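Local coordinates for protein Bug27 (Bordetella pertussis, PDB 2QPQ) that probably binds a small solute in the periplasm, as a Venus-flytrap receptor of the Bug (TctC) family of solute-binding proteins, at residues K113-T116 with L117-M121; G146-L149 with N150-K154; L233-G236 with A237-M240; T284-D287 with R288-L292. All blocks are in the same frame, centred on the assembly; numbering follows the deposited sequence.

Interaction 1: K113-T116 with L117-M121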
ATOM      1  N   LYS A 113      15.412   1.697  22.848  1.00 28.41           N
ATOM      2  CA  LYS A 113      15.747   3.038  23.349  1.00 30.24           C
ATOM      3  C   LYS A 113      14.882   4.134  22.766  1.00 30.04           C
ATOM      4  O   LYS A 113      14.836   5.222  23.336  1.00 30.95           O
ATOM      5  CB  LYS A 113      17.213   3.398  23.093  1.00 30.58           C
ATOM      6  CG  LYS A 113      17.589   3.417  21.624  1.00 32.46           C
ATOM      7  CD  LYS A 113      19.014   3.863  21.467  1.00 34.43           C
ATOM      8  CE  LYS A 113      19.460   3.739  20.030  1.00 39.57           C
ATOM      9  NZ  LYS A 113      20.898   4.194  19.882  1.00 35.88           N
ATOM     10  N   TYR A 114      14.224   3.866  21.630  1.00 29.22           N
ATOM     11  CA  TYR A 114      13.378   4.869  20.995  1.00 28.89           C
ATOM     12  C   TYR A 114      11.974   4.719  21.512  1.00 29.20           C
ATOM     13  O   TYR A 114      11.266   3.763  21.179  1.00 28.02           O
ATOM     14  CB  TYR A 114      13.345   4.733  19.462  1.00 28.68           C
ATOM     15  CG  TYR A 114      14.670   4.792  18.775  1.00 27.48           C
ATOM     16  CD1 TYR A 114      15.520   5.895  18.928  1.00 26.64           C
ATOM     17  CD2 TYR A 114      15.070   3.754  17.926  1.00 25.92           C
ATOM     18  CE1 TYR A 114      16.757   5.952  18.267  1.00 25.19           C
ATOM     19  CE2 TYR A 114      16.299   3.793  17.285  1.00 26.78           C
ATOM     20  CZ  TYR A 114      17.128   4.913  17.456  1.00 26.83           C
ATOM     21  OH  TYR A 114      18.321   4.948  16.775  1.00 30.05           O
ATOM     22  N   LYS A 115      11.582   5.693  22.327  1.00 29.52           N
ATOM     23  CA  LYS A 115      10.299   5.717  22.988  1.00 30.30           C
ATOM     24  C   LYS A 115       9.262   6.525  22.188  1.00 29.27           C
ATOM     25  O   LYS A 115       8.042   6.266  22.257  1.00 29.89           O
ATOM     26  CB  LYS A 115      10.523   6.327  24.405  1.00 34.30           C
ATOM     27  CG  LYS A 115      10.905   5.323  25.552  1.00 29.14           C
ATOM     28  CD  LYS A 115      12.101   4.372  25.323  1.00 42.04           C
ATOM     29  CE  LYS A 115      12.443   3.539  26.618  1.00 30.61           C
ATOM     30  NZ  LYS A 115      13.411   2.352  26.487  1.00 39.11           N
ATOM     31  N   THR A 116       9.738   7.494  21.406  1.00 28.28           N
ATOM     32  CA  THR A 116       8.850   8.320  20.601  1.00 27.45           C
ATOM     33  C   THR A 116       9.477   8.506  19.227  1.00 26.64           C
ATOM     34  O   THR A 116      10.677   8.278  19.057  1.00 26.70           O
ATOM     35  CB  THR A 116       8.663   9.735  21.226  1.00 27.28           C
ATOM     36  OG1 THR A 116       9.891  10.454  21.132  1.00 27.79           O
ATOM     37  CG2 THR A 116       8.280   9.661  22.690  1.00 29.56           C
ATOM     38  N   LEU A 117       8.684   8.947  18.257  1.00 26.45           N
ATOM     39  CA  LEU A 117       9.237   9.333  16.966  1.00 26.80           C
ATOM     40  C   LEU A 117      10.255  10.458  17.090  1.00 26.56           C
ATOM     41  O   LEU A 117      11.217  10.474  16.346  1.00 26.98           O
ATOM     42  CB  LEU A 117       8.155   9.713  15.945  1.00 26.69           C
ATOM     43  CG  LEU A 117       8.652   9.717  14.478  1.00 27.73           C
ATOM     44  CD1 LEU A 117       8.755   8.273  13.980  1.00 27.91           C
ATOM     45  CD2 LEU A 117       7.765  10.514  13.546  1.00 28.07           C
ATOM     46  N   GLY A 118      10.046  11.380  18.042  1.00 26.85           N
ATOM     47  CA  GLY A 118      10.932  12.525  18.215  1.00 26.37           C
ATOM     48  C   GLY A 118      12.348  12.120  18.588  1.00 27.27           C
ATOM     49  O   GLY A 118      13.303  12.702  18.112  1.00 27.71           O
ATOM     50  N   GLU A 119      12.469  11.104  19.439  1.00 27.55           N
ATOM     51  CA  GLU A 119      13.746  10.512  19.820  1.00 28.65           C
ATOM     52  C   GLU A 119      14.457   9.878  18.630  1.00 27.71           C
ATOM     53  O   GLU A 119      15.680   9.979  18.503  1.00 28.09           O
ATOM     54  CB  GLU A 119      13.536   9.484  20.947  1.00 28.08           C
ATOM     55  CG  GLU A 119      13.295  10.160  22.322  1.00 30.85           C
ATOM     56  CD  GLU A 119      12.904   9.204  23.431  1.00 31.76           C
ATOM     57  OE1 GLU A 119      13.094   7.976  23.285  1.00 33.81           O
ATOM     58  OE2 GLU A 119      12.425   9.692  24.492  1.00 36.14           O
ATOM     59  N   LEU A 120      13.689   9.219  17.771  1.00 26.76           N
ATOM     60  CA  LEU A 120      14.252   8.591  16.564  1.00 26.68           C
ATOM     61  C   LEU A 120      14.831   9.664  15.635  1.00 26.58           C
ATOM     62  O   LEU A 120      15.970   9.558  15.160  1.00 26.34           O
ATOM     63  CB  LEU A 120      13.150   7.786  15.827  1.00 26.06           C
ATOM     64  CG  LEU A 120      13.531   7.240  14.442  1.00 27.05           C
ATOM     65  CD1 LEU A 120      14.526   6.110  14.651  1.00 26.09           C
ATOM     66  CD2 LEU A 120      12.321   6.765  13.628  1.00 26.70           C
ATOM     67  N   MET A 121      14.028  10.695  15.378  1.00 27.18           N
ATOM     68  CA  MET A 121      14.426  11.790  14.496  1.00 27.79           C
ATOM     69  C   MET A 121      15.663  12.552  15.011  1.00 27.90           C
ATOM     70  O   MET A 121      16.549  12.867  14.234  1.00 28.70           O
ATOM     71  CB  MET A 121      13.256  12.727  14.212  1.00 27.50           C
ATOM     72  CG  MET A 121      12.129  12.098  13.398  1.00 27.04           C
ATOM     73  SD  MET A 121      10.770  13.235  13.079  1.00 28.95           S
ATOM     74  CE  MET A 121      10.165  13.621  14.725  1.00 26.20           C
TER
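Leu120 sets its CD1 methyl over the centre of one face of the Tyr114 ring, 3.9 Å from the ring centroid and only 11° off the ring normal, a CH-pi contact that makes this the tightly packed half of the turn. Lys113 CG lies over the opposite face, so the flat ring is sandwiched between aliphatic carbons. Val131 and Leu199 touch both Tyr114 and Leu120, which suits a buried leucine and the ring of a tyrosine that is only partly exposed. The outer side is polar and looser. Glu119, extended beyond CG, reaches back so that its OE1 accepts from Lys115 N at 2.9 Å, the N-H arriving from above the carboxylate plane, 43° out of it. The ammonium of Lys115 goes elsewhere: NZ bonds to Ser112 O and stays 6.5 Å from Glu119 OE1, leaving the opposite charges apart. Thr116 holds OG1 between its own N and carbonyl carbon (chi1 68°), which turns the hydroxyl oxygen over the first helical turn to accept from Glu119 N at 3.2 Å. The bond from Leu120 N to Thr116 O is weak, at 3.4 Å. A threonine accepting from the amide three residues on is the classic N-cap, here opening helix 117-123.

Interaction 2: G146-L149 with N150-K154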
ATOM      1  N   GLY A 146       9.614   6.121   4.902  1.00 19.51           N
ATOM      2  CA  GLY A 146      10.883   6.432   5.644  1.00 18.81           C
ATOM      3  C   GLY A 146      11.660   7.515   4.908  1.00 20.09           C
ATOM      4  O   GLY A 146      12.253   8.415   5.519  1.00 21.07           O
ATOM      5  N   GLU A 147      11.699   7.434   3.583  1.00 20.01           N
ATOM      6  CA  GLU A 147      12.376   8.474   2.816  1.00 20.22           C
ATOM      7  C   GLU A 147      11.653   9.825   2.915  1.00 20.48           C
ATOM      8  O   GLU A 147      12.285  10.865   2.989  1.00 20.31           O
ATOM      9  CB  GLU A 147      12.564   8.019   1.370  1.00 20.83           C
ATOM     10  CG  GLU A 147      13.637   6.885   1.257  1.00 24.90           C
ATOM     11  CD  GLU A 147      14.968   7.301   1.878  1.00 30.95           C
ATOM     12  OE1 GLU A 147      15.455   8.374   1.490  1.00 34.56           O
ATOM     13  OE2 GLU A 147      15.535   6.574   2.758  1.00 37.32           O
ATOM     14  N   LEU A 148      10.321   9.804   2.935  1.00 20.02           N
ATOM     15  CA  LEU A 148       9.562  11.030   3.089  1.00 19.77           C
ATOM     16  C   LEU A 148       9.844  11.656   4.441  1.00 20.47           C
ATOM     17  O   LEU A 148       9.965  12.885   4.555  1.00 20.75           O
ATOM     18  CB  LEU A 148       8.056  10.763   2.918  1.00 18.95           C
ATOM     19  CG  LEU A 148       7.092  11.955   3.022  1.00 20.88           C
ATOM     20  CD1 LEU A 148       7.382  13.005   1.925  1.00 18.76           C
ATOM     21  CD2 LEU A 148       5.656  11.420   2.939  1.00 20.13           C
ATOM     22  N   LEU A 149       9.938  10.833   5.475  1.00 19.91           N
ATOM     23  CA  LEU A 149      10.313  11.369   6.771  1.00 21.82           C
ATOM     24  C   LEU A 149      11.701  12.025   6.734  1.00 22.11           C
ATOM     25  O   LEU A 149      11.885  13.117   7.291  1.00 21.69           O
ATOM     26  CB  LEU A 149      10.259  10.291   7.832  1.00 20.85           C
ATOM     27  CG  LEU A 149      10.522  10.708   9.298  1.00 22.50           C
ATOM     28  CD1 LEU A 149       9.558  11.810   9.761  1.00 22.24           C
ATOM     29  CD2 LEU A 149      10.403   9.484  10.167  1.00 22.51           C
ATOM     30  N   ASN A 150      12.668  11.346   6.111  1.00 22.16           N
ATOM     31  CA  ASN A 150      14.034  11.879   5.950  1.00 24.12           C
ATOM     32  C   ASN A 150      14.012  13.249   5.301  1.00 25.16           C
ATOM     33  O   ASN A 150      14.665  14.167   5.789  1.00 26.06           O
ATOM     34  CB  ASN A 150      14.933  10.992   5.065  1.00 22.74           C
ATOM     35  CG  ASN A 150      15.596   9.820   5.813  1.00 22.40           C
ATOM     36  OD1 ASN A 150      16.073   8.885   5.162  1.00 24.49           O
ATOM     37  ND2 ASN A 150      15.656   9.868   7.146  1.00 16.98           N
ATOM     38  N   VAL A 151      13.305  13.343   4.180  1.00 26.25           N
ATOM     39  CA  VAL A 151      13.217  14.580   3.391  1.00 28.42           C
ATOM     40  C   VAL A 151      12.478  15.669   4.203  1.00 28.92           C
ATOM     41  O   VAL A 151      12.939  16.804   4.264  1.00 30.02           O
ATOM     42  CB  VAL A 151      12.553  14.308   1.997  1.00 29.09           C
ATOM     43  CG1 VAL A 151      12.203  15.596   1.256  1.00 30.95           C
ATOM     44  CG2 VAL A 151      13.471  13.447   1.113  1.00 29.20           C
ATOM     45  N   SER A 152      11.375  15.303   4.863  1.00 29.24           N
ATOM     46  CA  SER A 152      10.524  16.273   5.565  1.00 29.56           C
ATOM     47  C   SER A 152      11.084  16.704   6.905  1.00 30.04           C
ATOM     48  O   SER A 152      10.926  17.862   7.323  1.00 30.88           O
ATOM     49  CB  SER A 152       9.109  15.694   5.753  1.00 29.88           C
ATOM     50  OG  SER A 152       8.527  15.322   4.499  1.00 28.56           O
ATOM     51  N   ALA A 153      11.726  15.784   7.608  1.00 29.96           N
ATOM     52  CA  ALA A 153      12.247  16.066   8.944  1.00 30.48           C
ATOM     53  C   ALA A 153      13.743  16.389   8.888  1.00 31.08           C
ATOM     54  O   ALA A 153      14.379  16.639   9.928  1.00 32.16           O
ATOM     55  CB  ALA A 153      12.003  14.906   9.830  1.00 30.43           C
ATOM     56  N   LYS A 154      14.287  16.350   7.671  1.00 30.86           N
ATOM     57  CA  LYS A 154      15.729  16.475   7.395  1.00 31.57           C
ATOM     58  C   LYS A 154      16.583  15.507   8.225  1.00 29.73           C
ATOM     59  O   LYS A 154      17.514  15.900   8.921  1.00 28.69           O
ATOM     60  CB  LYS A 154      16.190  17.935   7.534  1.00 31.95           C
ATOM     61  CG  LYS A 154      15.441  18.870   6.575  1.00 33.16           C
ATOM     62  CD  LYS A 154      15.807  20.354   6.795  1.00 35.57           C
ATOM     63  CE  LYS A 154      15.259  20.912   8.146  1.00 41.71           C
ATOM     64  NZ  LYS A 154      14.895  22.395   8.079  1.00 41.49           N
TER
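Leu148 O is gripped twice by Ser152, at 2.8 Å from its N and again at 2.8 Å from its OG, which is the donor in the second bond. With chi1 at -57°, OG lies beside the serine's own N and folds back to the oxygen that N already binds; the two donors come from opposite faces of the carbonyl plane. Leu148 CD1 lies beside the hydroxyl, 3.6 Å from Ser152 OG. Serine suits this exposed place because its short side chain can bind the helix itself. The other polar links across the contact are the ordinary i to i+4 backbone bonds: Asn150 N to Gly146 O at 3.0 Å, Val151 N to Glu147 O at 2.9 Å, and Ala153 N to Leu149 O at 2.7 Å. They belong to the last turns of helix 141-153, the helical crossover of a beta-alpha-beta unit that joins strands 132-135 and 158-161. Lys154 is the first residue to leave helical angles, with positive phi, and its carbonyl oxygen bonds to Lys125. Glu147 OE2 is hydrogen-bonded to Tyr133 OH. Among apolar groups, Leu149 CD1 lies 3.9 Å from Ala153 CB, a small methyl one turn on; Leu149 also packs on Val216, and the side chain of Glu147 touches Ile296 of helix 275-296.

Interaction 3: L233-G236 with A237-M240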
ATOM      1  N   LEU A 233      -8.199  -1.595 -11.003  1.00 14.09           N
ATOM      2  CA  LEU A 233      -8.165  -0.844 -12.274  1.00 14.16           C
ATOM      3  C   LEU A 233      -8.572  -1.757 -13.417  1.00 14.67           C
ATOM      4  O   LEU A 233      -8.557  -2.996 -13.258  1.00 14.40           O
ATOM      5  CB  LEU A 233      -6.753  -0.291 -12.563  1.00 13.65           C
ATOM      6  CG  LEU A 233      -5.940   0.339 -11.425  1.00 14.57           C
ATOM      7  CD1 LEU A 233      -4.529   0.797 -11.872  1.00 13.64           C
ATOM      8  CD2 LEU A 233      -6.714   1.544 -10.811  1.00 15.23           C
ATOM      9  N   VAL A 234      -8.884  -1.152 -14.576  1.00 13.86           N
ATOM     10  CA  VAL A 234      -9.220  -1.893 -15.802  1.00 14.70           C
ATOM     11  C   VAL A 234      -8.425  -1.234 -16.921  1.00 14.93           C
ATOM     12  O   VAL A 234      -7.795  -0.195 -16.696  1.00 14.69           O
ATOM     13  CB  VAL A 234     -10.733  -1.849 -16.125  1.00 15.22           C
ATOM     14  CG1 VAL A 234     -11.524  -2.922 -15.205  1.00 15.06           C
ATOM     15  CG2 VAL A 234     -11.303  -0.386 -16.001  1.00 15.01           C
ATOM     16  N   PRO A 235      -8.417  -1.839 -18.115  1.00 15.60           N
ATOM     17  CA  PRO A 235      -7.741  -1.154 -19.202  1.00 15.07           C
ATOM     18  C   PRO A 235      -8.324   0.270 -19.390  1.00 16.40           C
ATOM     19  O   PRO A 235      -9.541   0.475 -19.244  1.00 16.69           O
ATOM     20  CB  PRO A 235      -8.011  -2.059 -20.409  1.00 14.33           C
ATOM     21  CG  PRO A 235      -8.203  -3.485 -19.768  1.00 14.66           C
ATOM     22  CD  PRO A 235      -8.989  -3.140 -18.533  1.00 14.75           C
ATOM     23  N   GLY A 236      -7.430   1.213 -19.724  1.00 17.31           N
ATOM     24  CA  GLY A 236      -7.729   2.620 -19.910  1.00 16.75           C
ATOM     25  C   GLY A 236      -8.939   2.966 -20.757  1.00 18.07           C
ATOM     26  O   GLY A 236      -9.630   3.925 -20.442  1.00 19.27           O
ATOM     27  N   ALA A 237      -9.239   2.179 -21.796  1.00 18.00           N
ATOM     28  CA  ALA A 237     -10.383   2.483 -22.688  1.00 17.68           C
ATOM     29  C   ALA A 237     -11.729   1.924 -22.197  1.00 16.59           C
ATOM     30  O   ALA A 237     -12.749   2.062 -22.878  1.00 17.75           O
ATOM     31  CB  ALA A 237     -10.099   1.952 -24.118  1.00 17.95           C
ATOM     32  N   THR A 238     -11.753   1.289 -21.031  1.00 16.09           N
ATOM     33  CA  THR A 238     -12.986   0.639 -20.557  1.00 16.76           C
ATOM     34  C   THR A 238     -14.031   1.711 -20.329  1.00 16.90           C
ATOM     35  O   THR A 238     -13.800   2.629 -19.572  1.00 16.76           O
ATOM     36  CB  THR A 238     -12.761  -0.114 -19.214  1.00 15.90           C
ATOM     37  OG1 THR A 238     -11.650  -1.013 -19.381  1.00 17.06           O
ATOM     38  CG2 THR A 238     -14.004  -0.922 -18.882  1.00 16.32           C
ATOM     39  N   PRO A 239     -15.187   1.609 -20.998  1.00 18.31           N
ATOM     40  CA  PRO A 239     -16.196   2.680 -20.835  1.00 18.59           C
ATOM     41  C   PRO A 239     -16.616   2.868 -19.367  1.00 18.90           C
ATOM     42  O   PRO A 239     -16.568   1.934 -18.561  1.00 19.26           O
ATOM     43  CB  PRO A 239     -17.377   2.178 -21.642  1.00 19.84           C
ATOM     44  CG  PRO A 239     -16.727   1.265 -22.691  1.00 20.28           C
ATOM     45  CD  PRO A 239     -15.628   0.553 -21.930  1.00 18.35           C
ATOM     46  N   MET A 240     -17.004   4.083 -19.031  1.00 18.30           N
ATOM     47  CA  MET A 240     -17.466   4.372 -17.703  1.00 18.65           C
ATOM     48  C   MET A 240     -18.624   3.486 -17.311  1.00 18.00           C
ATOM     49  O   MET A 240     -18.693   3.074 -16.150  1.00 19.10           O
ATOM     50  CB  MET A 240     -17.837   5.865 -17.575  1.00 18.89           C
ATOM     51  CG  MET A 240     -18.222   6.307 -16.137  1.00 19.65           C
ATOM     52  SD  MET A 240     -16.938   5.979 -14.888  1.00 23.02           S
ATOM     53  CE  MET A 240     -15.808   7.334 -15.168  1.00 25.51           C
TER
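Pro235 O is held by two donors of one residue, Thr238. The hydroxyl gives the shorter bond, 2.6 Å from Thr238 OG1 to Pro235 O, with the donor tilted only 16° from the carbonyl plane. The amide adds a second, 3.0 Å from Thr238 N to Pro235 O, and comes from well above that plane, 40° out of it. The amide bond closes the turn, while the hydroxyl bond should hold the rotation of the threonine side chain. Its chi1 of -54° sets OG1 beside its own N, which is why both donors can reach the same oxygen. Threonine suits the place doubly, since its carbon side is also used: Thr238 CB lies 3.5 Å from Val234 CG2, the two side chains crossing at about a right angle. Thr238 OG1 meets the same valine methyl at 3.5 Å, and Pro235 CD is at 3.5 Å from that oxygen too, so the buried hydroxyl has carbon of Val234 and Pro235 beside it while it donates to the carbonyl. Valine fits the strand, where its side chain touches Ala94 and Val96 of strand 93-109 and Leu68 of strand 67-72. Small Gly236 and Ala237 form the outer bend; Ala237 and Thr238 both rest on Pro63. From Pro235 to Thr238 the chain makes a type I beta turn that, with Pro239 after it at the N-cap position, links strand 227-235 of the mixed sheet to helix 240-254, a strand-to-helix connection of an alpha/beta domain.

Interaction 4: T284-D287 with R288-L292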
ATOM      1  N   THR A 284      -2.703  11.754  -8.986  1.00 19.36           N
ATOM      2  CA  THR A 284      -2.115  12.636  -7.981  1.00 21.21           C
ATOM      3  C   THR A 284      -0.933  11.966  -7.260  1.00 20.50           C
ATOM      4  O   THR A 284       0.083  12.602  -7.028  1.00 19.40           O
ATOM      5  CB  THR A 284      -3.166  13.041  -6.952  1.00 21.47           C
ATOM      6  OG1 THR A 284      -4.160  13.826  -7.621  1.00 24.77           O
ATOM      7  CG2 THR A 284      -2.536  13.842  -5.812  1.00 24.55           C
ATOM      8  N   ASP A 285      -1.070  10.678  -6.935  1.00 20.08           N
ATOM      9  CA  ASP A 285      -0.021   9.976  -6.194  1.00 19.90           C
ATOM     10  C   ASP A 285       1.151   9.655  -7.117  1.00 19.63           C
ATOM     11  O   ASP A 285       2.294   9.662  -6.705  1.00 18.82           O
ATOM     12  CB  ASP A 285      -0.571   8.727  -5.511  1.00 19.49           C
ATOM     13  CG  ASP A 285      -1.212   9.035  -4.148  1.00 23.73           C
ATOM     14  OD1 ASP A 285      -1.187  10.217  -3.709  1.00 27.19           O
ATOM     15  OD2 ASP A 285      -1.716   8.101  -3.497  1.00 25.37           O
ATOM     16  N   ILE A 286       0.857   9.385  -8.376  1.00 18.78           N
ATOM     17  CA  ILE A 286       1.923   9.195  -9.339  1.00 18.79           C
ATOM     18  C   ILE A 286       2.790  10.441  -9.328  1.00 20.10           C
ATOM     19  O   ILE A 286       4.023  10.338  -9.214  1.00 20.30           O
ATOM     20  CB  ILE A 286       1.371   8.921 -10.753  1.00 18.67           C
ATOM     21  CG1 ILE A 286       0.850   7.470 -10.825  1.00 17.11           C
ATOM     22  CG2 ILE A 286       2.505   9.151 -11.812  1.00 19.99           C
ATOM     23  CD1 ILE A 286       0.147   7.099 -12.121  1.00 18.10           C
ATOM     24  N   ASP A 287       2.149  11.608  -9.424  1.00 20.21           N
ATOM     25  CA  ASP A 287       2.877  12.890  -9.483  1.00 21.98           C
ATOM     26  C   ASP A 287       3.669  13.128  -8.203  1.00 21.54           C
ATOM     27  O   ASP A 287       4.818  13.506  -8.234  1.00 21.33           O
ATOM     28  CB  ASP A 287       1.887  14.037  -9.740  1.00 21.82           C
ATOM     29  CG  ASP A 287       1.299  14.014 -11.167  1.00 24.55           C
ATOM     30  OD1 ASP A 287       1.828  13.300 -12.069  1.00 25.40           O
ATOM     31  OD2 ASP A 287       0.302  14.748 -11.386  1.00 27.85           O
ATOM     32  N   ARG A 288       3.034  12.883  -7.074  1.00 22.24           N
ATOM     33  CA  ARG A 288       3.635  13.133  -5.778  1.00 22.54           C
ATOM     34  C   ARG A 288       4.819  12.188  -5.502  1.00 21.39           C
ATOM     35  O   ARG A 288       5.885  12.614  -5.026  1.00 20.67           O
ATOM     36  CB  ARG A 288       2.537  13.000  -4.731  1.00 23.80           C
ATOM     37  CG  ARG A 288       2.988  12.832  -3.331  1.00 29.46           C
ATOM     38  CD  ARG A 288       1.879  12.115  -2.610  1.00 34.00           C
ATOM     39  NE  ARG A 288       2.188  12.126  -1.193  1.00 42.33           N
ATOM     40  CZ  ARG A 288       1.631  11.327  -0.308  1.00 37.36           C
ATOM     41  NH1 ARG A 288       0.752  10.399  -0.691  1.00 40.69           N
ATOM     42  NH2 ARG A 288       1.976  11.469   0.949  1.00 43.58           N
ATOM     43  N   PHE A 289       4.637  10.908  -5.821  1.00 19.23           N
ATOM     44  CA  PHE A 289       5.686   9.924  -5.543  1.00 19.18           C
ATOM     45  C   PHE A 289       6.836  10.155  -6.481  1.00 18.94           C
ATOM     46  O   PHE A 289       7.989  10.010  -6.096  1.00 17.63           O
ATOM     47  CB  PHE A 289       5.153   8.483  -5.689  1.00 18.51           C
ATOM     48  CG  PHE A 289       4.173   8.108  -4.611  1.00 19.08           C
ATOM     49  CD1 PHE A 289       4.273   8.696  -3.347  1.00 21.68           C
ATOM     50  CD2 PHE A 289       3.154   7.182  -4.845  1.00 18.79           C
ATOM     51  CE1 PHE A 289       3.386   8.384  -2.347  1.00 23.27           C
ATOM     52  CE2 PHE A 289       2.250   6.814  -3.795  1.00 18.22           C
ATOM     53  CZ  PHE A 289       2.362   7.429  -2.568  1.00 20.69           C
ATOM     54  N   SER A 290       6.528  10.551  -7.718  1.00 19.62           N
ATOM     55  CA  SER A 290       7.600  10.778  -8.704  1.00 20.08           C
ATOM     56  C   SER A 290       8.492  11.919  -8.250  1.00 20.61           C
ATOM     57  O   SER A 290       9.721  11.871  -8.427  1.00 20.27           O
ATOM     58  CB  SER A 290       7.014  11.060 -10.089  1.00 20.28           C
ATOM     59  OG  SER A 290       6.815   9.803 -10.717  1.00 21.33           O
ATOM     60  N   ALA A 291       7.861  12.929  -7.667  1.00 20.30           N
ATOM     61  CA  ALA A 291       8.590  14.084  -7.131  1.00 22.78           C
ATOM     62  C   ALA A 291       9.546  13.681  -5.982  1.00 22.75           C
ATOM     63  O   ALA A 291      10.733  14.074  -5.948  1.00 23.81           O
ATOM     64  CB  ALA A 291       7.602  15.138  -6.668  1.00 22.93           C
ATOM     65  N   LEU A 292       9.025  12.903  -5.045  1.00 21.82           N
ATOM     66  CA  LEU A 292       9.805  12.372  -3.939  1.00 22.15           C
ATOM     67  C   LEU A 292      10.965  11.500  -4.398  1.00 22.26           C
ATOM     68  O   LEU A 292      12.086  11.685  -3.941  1.00 22.62           O
ATOM     69  CB  LEU A 292       8.904  11.564  -2.984  1.00 22.48           C
ATOM     70  CG  LEU A 292       9.602  10.903  -1.776  1.00 23.22           C
ATOM     71  CD1 LEU A 292      10.295  11.950  -0.874  1.00 24.76           C
ATOM     72  CD2 LEU A 292       8.578  10.063  -1.011  1.00 23.09           C
TER
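With chi1 of -84°, Asp285 holds its CG beside its own backbone N, whereas Arg288 swings CG anti to N (chi1 163°) and runs extended as far as NE; the two side chains thus lie alongside each other and point the same way. Their ends form a rather long salt bridge, 3.6 Å from Asp285 OD1 to Arg288 NH1. The carboxylate oxygen sits at the edge of the guanidinium, near its plane, although the two flat groups are turned 45° apart. The other oxygen, Asp285 OD2, accepts from Trp229 NE1, which would steady the carboxylate for its charged partner. An acid and a base three residues apart are well placed for such a bridge on a helix, here helix 275-296. Phe289 lies alongside Asp285 too, pointing the same way: its CE2 packs at 3.8 Å from Asp285 CB, and its N binds Asp285 O at 2.8 Å. Being large and apolar, the ring suits a buried face, where it touches Val77, Leu144 and Leu226. Ser290 N bonds to Ile286 O at 2.9 Å. Exposed Asp287 forms a salt bridge of its own, from OD1 to Lys90 NZ.

Interactions 1, 2 and 4 are partly buried and form a chain of touching helices, while interaction 3 is buried and lies apart, its centre about 45 Å from that of interaction 1 and on the opposite side of the chain's centre. Met121 of interaction 1 packs its SD against Leu149 and Ala153 of interaction 2, and Leu292 of interaction 4 lies against Leu148 and Val151 on another flank of helix 141-153. Chemistry follows position: a threonine caps a helix start in interaction 1, and an acid-base pair sits in mid-helix in interaction 4. In interactions 2 and 3 a hydroxyl and an amide of one residue share a carbonyl, within a helix in the one and across a turn in the other.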